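Local coordinates for protein probable ATP-dependent kinase TDA10 (Saccharomyces cerevisiae, PDB 1ODF) that probably acts as an ATP-dependent kinase of the GLYK family whose substrate is not yet known, with a fold closely resembling bacterial pantothenate kinase, at residues K234-D238 with E239-A243; Q223-H226 with E227-S230. All coordinates share one frame; numbering follows the deposited sequence.

Contact 1 of 2, residues K234-D238 with E239-A243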
loop_
_atom_site.group_PDB
_atom_site.type_symbol
_atom_site.label_atom_id
_atom_site.label_comp_id
_atom_site.label_asym_id
_atom_site.label_seq_id
_atom_site.Cartn_x
_atom_site.Cartn_y
_atom_site.Cartn_z
ATOM N N LYS A 234 -4.298 19.761 -18.777
ATOM C CA LYS A 234 -3.871 18.432 -19.196
ATOM C C LYS A 234 -4.309 17.396 -18.168
ATOM O O LYS A 234 -4.234 17.633 -16.961
ATOM C CB LYS A 234 -2.349 18.388 -19.398
ATOM C CG LYS A 234 -1.877 19.127 -20.653
ATOM C CD LYS A 234 -0.380 18.976 -20.908
ATOM C CE LYS A 234 0.451 19.745 -19.889
ATOM N NZ LYS A 234 1.890 19.802 -20.285
ATOM N N GLY A 235 -4.773 16.253 -18.662
ATOM C CA GLY A 235 -5.236 15.184 -17.795
ATOM C C GLY A 235 -6.149 14.247 -18.565
ATOM O O GLY A 235 -6.354 14.419 -19.768
ATOM N N MET A 236 -6.705 13.252 -17.885
ATOM C CA MET A 236 -7.592 12.299 -18.544
ATOM C C MET A 236 -9.002 12.852 -18.661
ATOM O O MET A 236 -9.422 13.668 -17.842
ATOM C CB MET A 236 -7.656 10.985 -17.757
ATOM C CG MET A 236 -6.371 10.169 -17.711
ATOM S SD MET A 236 -6.531 8.721 -16.614
ATOM C CE MET A 236 -6.328 9.494 -14.973
ATOM N N THR A 237 -9.725 12.408 -19.688
ATOM C CA THR A 237 -11.113 12.817 -19.859
ATOM C C THR A 237 -11.846 11.948 -18.843
ATOM O O THR A 237 -11.295 10.945 -18.376
ATOM C CB THR A 237 -11.664 12.498 -21.279
ATOM O OG1 THR A 237 -11.699 11.081 -21.485
ATOM C CG2 THR A 237 -10.798 13.136 -22.348
ATOM N N ASP A 238 -13.070 12.322 -18.489
ATOM C CA ASP A 238 -13.821 11.532 -17.526
ATOM C C ASP A 238 -13.864 10.076 -17.977
ATOM O O ASP A 238 -13.733 9.162 -17.164
ATOM C CB ASP A 238 -15.244 12.072 -17.368
ATOM C CG ASP A 238 -15.270 13.520 -16.911
ATOM O OD1 ASP A 238 -14.354 13.939 -16.165
ATOM O OD2 ASP A 238 -16.219 14.237 -17.289
ATOM N N GLU A 239 -14.032 9.873 -19.280
ATOM C CA GLU A 239 -14.086 8.530 -19.839
ATOM C C GLU A 239 -12.797 7.778 -19.524
ATOM O O GLU A 239 -12.823 6.593 -19.180
ATOM C CB GLU A 239 -14.297 8.598 -21.359
ATOM C CG GLU A 239 -14.352 7.238 -22.062
ATOM C CD GLU A 239 -14.813 7.338 -23.514
ATOM O OE1 GLU A 239 -14.214 8.119 -24.283
ATOM O OE2 GLU A 239 -15.773 6.630 -23.893
ATOM N N GLN A 240 -11.671 8.477 -19.638
ATOM C CA GLN A 240 -10.369 7.878 -19.376
ATOM C C GLN A 240 -10.188 7.618 -17.892
ATOM O O GLN A 240 -9.598 6.612 -17.500
ATOM C CB GLN A 240 -9.246 8.792 -19.868
ATOM C CG GLN A 240 -9.340 9.151 -21.330
ATOM C CD GLN A 240 -8.100 9.855 -21.825
ATOM O OE1 GLN A 240 -7.598 10.781 -21.181
ATOM N NE2 GLN A 240 -7.596 9.426 -22.978
ATOM N N VAL A 241 -10.685 8.538 -17.070
ATOM C CA VAL A 241 -10.576 8.377 -15.629
ATOM C C VAL A 241 -11.348 7.123 -15.246
ATOM O O VAL A 241 -10.931 6.373 -14.368
ATOM C CB VAL A 241 -11.136 9.605 -14.875
ATOM C CG1 VAL A 241 -11.175 9.337 -13.379
ATOM C CG2 VAL A 241 -10.261 10.811 -15.152
ATOM N N HIS A 242 -12.468 6.887 -15.919
ATOM C CA HIS A 242 -13.255 5.698 -15.637
ATOM C C HIS A 242 -12.481 4.470 -16.068
ATOM O O HIS A 242 -12.478 3.454 -15.381
ATOM C CB HIS A 242 -14.603 5.739 -16.362
ATOM C CG HIS A 242 -15.717 6.250 -15.507
ATOM N ND1 HIS A 242 -15.835 7.578 -15.155
ATOM C CD2 HIS A 242 -16.718 5.599 -14.869
ATOM C CE1 HIS A 242 -16.859 7.723 -14.331
ATOM N NE2 HIS A 242 -17.410 6.537 -14.141
ATOM N N ALA A 243 -11.824 4.577 -17.214
ATOM C CA ALA A 243 -11.041 3.475 -17.745
ATOM C C ALA A 243 -9.883 3.189 -16.797
ATOM O O ALA A 243 -9.511 2.033 -16.583
ATOM C CB ALA A 243 -10.517 3.827 -19.142
#
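Gln240 and Met236 meet where the incoming loop turns into helix 238-246. The aliphatic part of Gln240 packs against Met236, CB to CB 3.4 Å, and the amide oxygen of Gln240 passes close by as well, OE1 to Met236 CB 3.4 Å. Val241 joins them: its CG2 meets Met236 CB at 3.7 Å, the two side chains crossing at about a right angle. Asp238 begins the first turn, and its carbonyl O accepts from His242 N at 2.9 Å and, weakly, from ND1 at the edge of the same residue's imidazole ring. Its carboxylate points off to another partner, His226 of helix 216-232. The setting for all this is a capping box. From the N-cap position Thr237 OG1 accepts from Gln240 N at 3.2 Å with an N-H...O angle of 152°; a chi1 of 65°, which sets the hydroxyl between the residue's own N and carbonyl carbon, turns it to that N-H. In return Gln240, its chain extended beyond CG, reaches back, and OE1 accepts from Thr237 N at 3.1 Å, the donor tilted 30° from the plane of the amide carbonyl. The hydroxyl thus gives the Gln240 amide a straighter partner than its weak bond to Thr237 O, OE1 takes the N-H of the cap residue, and the apolar contacts alongside bind the loop to the helix it starts.

Contact 2 of 2, residues Q223-H226 with E227-S230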
loop_
_atom_site.group_PDB
_atom_site.type_symbol
_atom_site.label_atom_id
_atom_site.label_comp_id
_atom_site.label_asym_id
_atom_site.label_seq_id
_atom_site.Cartn_x
_atom_site.Cartn_y
_atom_site.Cartn_z
ATOM N N GLN A 223 -12.389 14.092 -9.189
ATOM C CA GLN A 223 -12.119 15.373 -8.565
ATOM C C GLN A 223 -10.670 15.762 -8.812
ATOM O O GLN A 223 -10.389 16.835 -9.347
ATOM C CB GLN A 223 -12.375 15.293 -7.060
ATOM C CG GLN A 223 -11.851 16.493 -6.276
ATOM C CD GLN A 223 -11.740 16.225 -4.778
ATOM O OE1 GLN A 223 -11.174 17.033 -4.030
ATOM N NE2 GLN A 223 -12.279 15.090 -4.331
ATOM N N GLN A 224 -9.758 14.875 -8.425
ATOM C CA GLN A 224 -8.325 15.104 -8.573
ATOM C C GLN A 224 -7.934 15.549 -9.986
ATOM O O GLN A 224 -7.187 16.513 -10.161
ATOM C CB GLN A 224 -7.560 13.828 -8.202
ATOM C CG GLN A 224 -6.053 14.005 -8.099
ATOM C CD GLN A 224 -5.319 12.707 -7.777
ATOM O OE1 GLN A 224 -5.260 11.784 -8.594
ATOM N NE2 GLN A 224 -4.755 12.634 -6.578
ATOM N N GLU A 225 -8.453 14.848 -10.988
ATOM C CA GLU A 225 -8.142 15.147 -12.379
ATOM C C GLU A 225 -8.716 16.484 -12.870
ATOM O O GLU A 225 -8.098 17.173 -13.685
ATOM C CB GLU A 225 -8.641 14.010 -13.275
ATOM C CG GLU A 225 -7.848 13.855 -14.562
ATOM C CD GLU A 225 -6.472 13.249 -14.326
ATOM O OE1 GLU A 225 -5.884 13.481 -13.246
ATOM O OE2 GLU A 225 -5.973 12.548 -15.231
ATOM N N HIS A 226 -9.900 16.843 -12.382
ATOM C CA HIS A 226 -10.538 18.096 -12.778
ATOM C C HIS A 226 -9.699 19.277 -12.303
ATOM O O HIS A 226 -9.593 20.301 -12.989
ATOM C CB HIS A 226 -11.951 18.190 -12.189
ATOM C CG HIS A 226 -12.958 17.330 -12.889
ATOM N ND1 HIS A 226 -14.246 17.163 -12.424
ATOM C CD2 HIS A 226 -12.868 16.589 -14.020
ATOM C CE1 HIS A 226 -14.904 16.357 -13.239
ATOM N NE2 HIS A 226 -14.091 15.994 -14.215
ATOM N N GLU A 227 -9.095 19.118 -11.132
ATOM C CA GLU A 227 -8.263 20.161 -10.553
ATOM C C GLU A 227 -6.971 20.320 -11.352
ATOM O O GLU A 227 -6.510 21.438 -11.577
ATOM C CB GLU A 227 -7.970 19.814 -9.102
ATOM C CG GLU A 227 -9.216 19.301 -8.407
ATOM C CD GLU A 227 -8.991 18.924 -6.963
ATOM O OE1 GLU A 227 -7.975 18.256 -6.673
ATOM O OE2 GLU A 227 -9.841 19.287 -6.122
ATOM N N LEU A 228 -6.401 19.202 -11.794
ATOM C CA LEU A 228 -5.175 19.246 -12.583
ATOM C C LEU A 228 -5.431 19.975 -13.900
ATOM O O LEU A 228 -4.640 20.825 -14.319
ATOM C CB LEU A 228 -4.670 17.833 -12.883
ATOM C CG LEU A 228 -3.487 17.774 -13.868
ATOM C CD1 LEU A 228 -2.265 18.460 -13.254
ATOM C CD2 LEU A 228 -3.170 16.323 -14.224
ATOM N N ILE A 229 -6.538 19.635 -14.553
ATOM C CA ILE A 229 -6.889 20.255 -15.821
ATOM C C ILE A 229 -7.090 21.765 -15.666
ATOM O O ILE A 229 -6.550 22.547 -16.452
ATOM C CB ILE A 229 -8.176 19.626 -16.412
ATOM C CG1 ILE A 229 -7.945 18.137 -16.686
ATOM C CG2 ILE A 229 -8.573 20.340 -17.702
ATOM C CD1 ILE A 229 -9.199 17.385 -17.118
ATOM N N SER A 230 -7.849 22.173 -14.648
ATOM C CA SER A 230 -8.117 23.594 -14.426
ATOM C C SER A 230 -6.828 24.346 -14.135
ATOM O O SER A 230 -6.787 25.574 -14.204
ATOM C CB SER A 230 -9.094 23.800 -13.262
ATOM O OG SER A 230 -8.450 23.599 -12.017
#
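Gln223 and Glu227 lie one turn apart on helix 216-232, where the backbone runs in regular i to i+4 bonds, Ile229 N to Glu225 O being 3.0 Å with an N-H...O angle of 165°. Glu227 folds back along the helix: CG stands anti to the carbonyl carbon (chi1 -43°) and the extended chain carries the carboxylate across to the aliphatic part of Gln223, OE2 to CG 3.4 Å. An alanine in place of Glu227 would strip away this carboxylate and is likely to leave the flank of Gln223 without its cover. On another side of the helix, Leu228 runs beside Glu225, CD2 to OE1 4.0 Å, and Ile229 CG1 comes to 3.2 Å from Glu225 O. Glu225 directs its other carboxylate oxygen, OE2, to the amide of Met236 in the loop that follows the helix. Near the helix end, Ser230 OG donates to Glu227 O at 2.9 Å, a serine hydroxyl bonding back to the carbonyl three residues earlier. Such spacing of contacts by three and four residues is the signature of an alpha-helix, here one at the surface of a P-loop kinase fold.

How the contacts relate
Both contacts are local and lie at the surface, and they join through consecutive elements: contact 2 is the later part of helix 216-232, contact 1 the loop after it and the opening of helix 238-246. Each has one buried residue, Glu225 in contact 2 and Val241 in contact 1, and the side chains of these two touch. Within the first helix the backbone supplies its own partners; at the start of the second, side chains of Thr237 and Gln240 supply part of the pairing. Two probable hydrogen bonds tie the contacts together, both given by polar side chains of 223-226, so that the first helix helps to hold the entrance to the second.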